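PDB 6H35: mutual gliding-motility protein MglA from Myxococcus xanthus DK 1622, which binds and hydrolyses GTP and acts as an intracellular switch that coordinates social and adventurous gliding motility and sets the direction and speed of gliding. Local coordinates for residues E50-L55 and P80-Y85. Numbering follows the deposited sequence.
Sequences ETDRTL and PGQVFY. With GDP (guanosine-5'-diphosphate), chain C.
Beside the nucleotide site of this Arf-family GTPase, the carboxylate of Asp52 accepts hydrogen bonds from the backbone amides of Gly81 and Gln82. Asp52 OD1 takes Gly81 N through its syn lone pair at 3.1 Å, in a nearly straight bond (167°). Asp52 OD2 receives Gln82 N at 2.7 Å, also on the syn side but 34° out of the carboxylate plane. Gly81 N makes a second, weak bond to OD2. OD1 is also met on its anti side by Arg53 N; together these bonds are likely to hold the carboxylate's rotation. Pro80, Gly81 and Gln82 belong to the predicted GTP site and form the PGQ sequence that follows strand 71-77, consistent with the start of switch II in small GTPases. With alanine at Asp52 the amides of Gly81 and Gln82 would probably lose these acceptors, as would Arg53 N, and the loop could shift. Gln82 returns a bond of its own: its chain is bent about the CB-CG bond (chi2 -75°), bringing NE2 to 2.8 Å from Thr51 O, which lies close to the plane of the Gln82 side-chain amide. OG1 of Thr51 sits at the edge of the Phe84 ring, 3.4 Å from CZ. The Tyr85 ring turns an edge to Asp52, with CD2 3.5 Å from OD2. Arg53 extends from CG to NE toward the nucleotide and brings NH2 to 2.6 Å from O2A of GDP, whose PA lies in the guanidinium plane.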
loop_
_atom_site.group_PDB
_atom_site.type_symbol
_atom_site.label_atom_id
_atom_site.label_comp_id
_atom_site.label_asym_id
_atom_site.label_seq_id
_atom_site.Cartn_x
_atom_site.Cartn_y
_atom_site.Cartn_z
ATOM N N GLU A 50 -12.799 7.089 -17.783
ATOM C CA GLU A 50 -12.606 8.487 -18.144
ATOM C C GLU A 50 -12.168 9.338 -16.959
ATOM O O GLU A 50 -11.594 10.412 -17.166
ATOM C CB GLU A 50 -13.892 9.056 -18.741
ATOM C CG GLU A 50 -14.193 8.550 -20.137
ATOM C CD GLU A 50 -15.645 8.731 -20.524
ATOM O OE1 GLU A 50 -16.407 9.328 -19.731
ATOM O OE2 GLU A 50 -16.021 8.272 -21.625
ATOM N N THR A 51 -12.410 8.884 -15.724
ATOM C CA THR A 51 -12.141 9.697 -14.543
ATOM C C THR A 51 -11.249 9.045 -13.496
ATOM O O THR A 51 -10.824 9.744 -12.571
ATOM C CB THR A 51 -13.455 10.103 -13.852
ATOM O OG1 THR A 51 -14.153 8.929 -13.417
ATOM C CG2 THR A 51 -14.345 10.887 -14.803
ATOM N N ASP A 52 -10.960 7.749 -13.588
ATOM C CA ASP A 52 -10.235 7.072 -12.520
ATOM C C ASP A 52 -9.481 5.877 -13.088
ATOM O O ASP A 52 -9.608 5.535 -14.266
ATOM C CB ASP A 52 -11.188 6.636 -11.397
ATOM C CG ASP A 52 -10.564 6.757 -10.016
ATOM O OD1 ASP A 52 -9.326 6.653 -9.902
ATOM O OD2 ASP A 52 -11.317 6.957 -9.039
ATOM N N ARG A 53 -8.690 5.239 -12.228
ATOM C CA ARG A 53 -7.909 4.080 -12.634
ATOM C C ARG A 53 -7.528 3.270 -11.402
ATOM O O ARG A 53 -7.583 3.755 -10.269
ATOM C CB ARG A 53 -6.656 4.491 -13.417
ATOM C CG ARG A 53 -5.581 5.117 -12.557
ATOM C CD ARG A 53 -4.515 5.809 -13.390
ATOM N NE ARG A 53 -3.611 6.589 -12.547
ATOM C CZ ARG A 53 -2.568 7.275 -13.001
ATOM N NH1 ARG A 53 -2.286 7.281 -14.298
ATOM N NH2 ARG A 53 -1.802 7.953 -12.158
ATOM N N THR A 54 -7.156 2.019 -11.651
ATOM C CA THR A 54 -6.591 1.128 -10.648
ATOM C C THR A 54 -5.400 0.414 -11.269
ATOM O O THR A 54 -5.443 0.022 -12.438
ATOM C CB THR A 54 -7.628 0.111 -10.144
ATOM O OG1 THR A 54 -8.738 0.810 -9.571
ATOM C CG2 THR A 54 -7.026 -0.805 -9.089
ATOM N N LEU A 55 -4.327 0.267 -10.497
ATOM C CA LEU A 55 -3.099 -0.346 -10.979
ATOM C C LEU A 55 -2.730 -1.511 -10.077
ATOM O O LEU A 55 -2.793 -1.390 -8.850
ATOM C CB LEU A 55 -1.958 0.674 -11.014
ATOM C CG LEU A 55 -0.659 0.254 -11.703
ATOM C CD1 LEU A 55 -0.882 0.093 -13.194
ATOM C CD2 LEU A 55 0.429 1.272 -11.426
ATOM N N PRO A 80 -8.857 3.354 -6.475
ATOM C CA PRO A 80 -9.343 4.536 -7.196
ATOM C C PRO A 80 -9.522 5.720 -6.257
ATOM O O PRO A 80 -9.703 5.565 -5.046
ATOM C CB PRO A 80 -10.680 4.073 -7.788
ATOM C CG PRO A 80 -11.096 2.923 -6.937
ATOM C CD PRO A 80 -9.834 2.253 -6.481
ATOM N N GLY A 81 -9.465 6.921 -6.835
ATOM C CA GLY A 81 -9.432 8.134 -6.039
ATOM C C GLY A 81 -10.671 9.006 -6.083
ATOM O O GLY A 81 -10.813 9.911 -5.255
ATOM N N GLN A 82 -11.573 8.761 -7.030
ATOM C CA GLN A 82 -12.776 9.574 -7.136
ATOM C C GLN A 82 -13.782 9.186 -6.057
ATOM O O GLN A 82 -13.868 8.026 -5.648
ATOM C CB GLN A 82 -13.407 9.432 -8.522
ATOM C CG GLN A 82 -12.500 9.861 -9.670
ATOM C CD GLN A 82 -12.363 11.371 -9.787
ATOM O OE1 GLN A 82 -12.900 12.123 -8.973
ATOM N NE2 GLN A 82 -11.639 11.820 -10.805
ATOM N N VAL A 83 -14.559 10.174 -5.606
ATOM C CA VAL A 83 -15.482 9.959 -4.495
ATOM C C VAL A 83 -16.514 8.877 -4.793
ATOM O O VAL A 83 -17.042 8.260 -3.863
ATOM C CB VAL A 83 -16.189 11.279 -4.113
ATOM C CG1 VAL A 83 -15.180 12.346 -3.711
ATOM C CG2 VAL A 83 -17.065 11.768 -5.251
ATOM N N PHE A 84 -16.815 8.618 -6.067
ATOM C CA PHE A 84 -17.923 7.743 -6.429
ATOM C C PHE A 84 -17.490 6.309 -6.720
ATOM O O PHE A 84 -18.260 5.552 -7.324
ATOM C CB PHE A 84 -18.683 8.318 -7.627
ATOM C CG PHE A 84 -17.796 8.792 -8.740
ATOM C CD1 PHE A 84 -17.271 7.893 -9.656
ATOM C CD2 PHE A 84 -17.496 10.136 -8.878
ATOM C CE1 PHE A 84 -16.453 8.326 -10.681
ATOM C CE2 PHE A 84 -16.683 10.577 -9.902
ATOM C CZ PHE A 84 -16.161 9.666 -10.805
ATOM N N TYR A 85 -16.287 5.906 -6.295
ATOM C CA TYR A 85 -15.817 4.536 -6.478
ATOM C C TYR A 85 -15.534 3.852 -5.144
ATOM O O TYR A 85 -14.719 2.926 -5.070
ATOM C CB TYR A 85 -14.582 4.498 -7.377
ATOM C CG TYR A 85 -14.926 4.481 -8.850
ATOM C CD1 TYR A 85 -15.792 3.527 -9.368
ATOM C CD2 TYR A 85 -14.397 5.426 -9.718
ATOM C CE1 TYR A 85 -16.117 3.512 -10.706
ATOM C CE2 TYR A 85 -14.716 5.417 -11.060
ATOM C CZ TYR A 85 -15.577 4.460 -11.549
ATOM O OH TYR A 85 -15.897 4.449 -12.887
HETATM P PB GDP C . -2.253 8.656 -7.501
HETATM O O1B GDP C . -2.206 8.465 -6.001
HETATM O O2B GDP C . -3.653 9.107 -7.833
HETATM O O3B GDP C . -1.923 7.369 -8.209
HETATM O O3A GDP C . -1.196 9.793 -7.923
HETATM P PA GDP C . -0.002 9.597 -8.988
HETATM O O1A GDP C . 0.944 8.474 -8.644
HETATM O O2A GDP C . -0.545 9.448 -10.383
HETATM O "O5'" GDP C . 0.747 11.009 -8.857
HETATM C "C5'" GDP C . 0.037 12.184 -9.229
HETATM C "C4'" GDP C . 1.046 13.225 -9.669
HETATM O "O4'" GDP C . 1.901 13.550 -8.575
HETATM C "C3'" GDP C . 1.926 12.661 -10.762
HETATM O "O3'" GDP C . 2.012 13.660 -11.773
HETATM C "C2'" GDP C . 3.285 12.451 -10.125
HETATM O "O2'" GDP C . 4.343 12.754 -11.036
HETATM C "C1'" GDP C . 3.270 13.424 -8.963
HETATM N N9 GDP C . 4.055 12.928 -7.813
HETATM C C8 GDP C . 3.897 11.748 -7.183
HETATM N N7 GDP C . 4.778 11.627 -6.155
HETATM C C5 GDP C . 5.505 12.764 -6.110
HETATM C C6 GDP C . 6.603 13.302 -5.275
HETATM O O6 GDP C . 7.076 12.638 -4.328
HETATM N N1 GDP C . 7.081 14.515 -5.565
HETATM C C2 GDP C . 6.595 15.256 -6.581
HETATM N N2 GDP C . 7.132 16.481 -6.806
HETATM N N3 GDP C . 5.591 14.827 -7.389
HETATM C C4 GDP C . 5.024 13.612 -7.207
#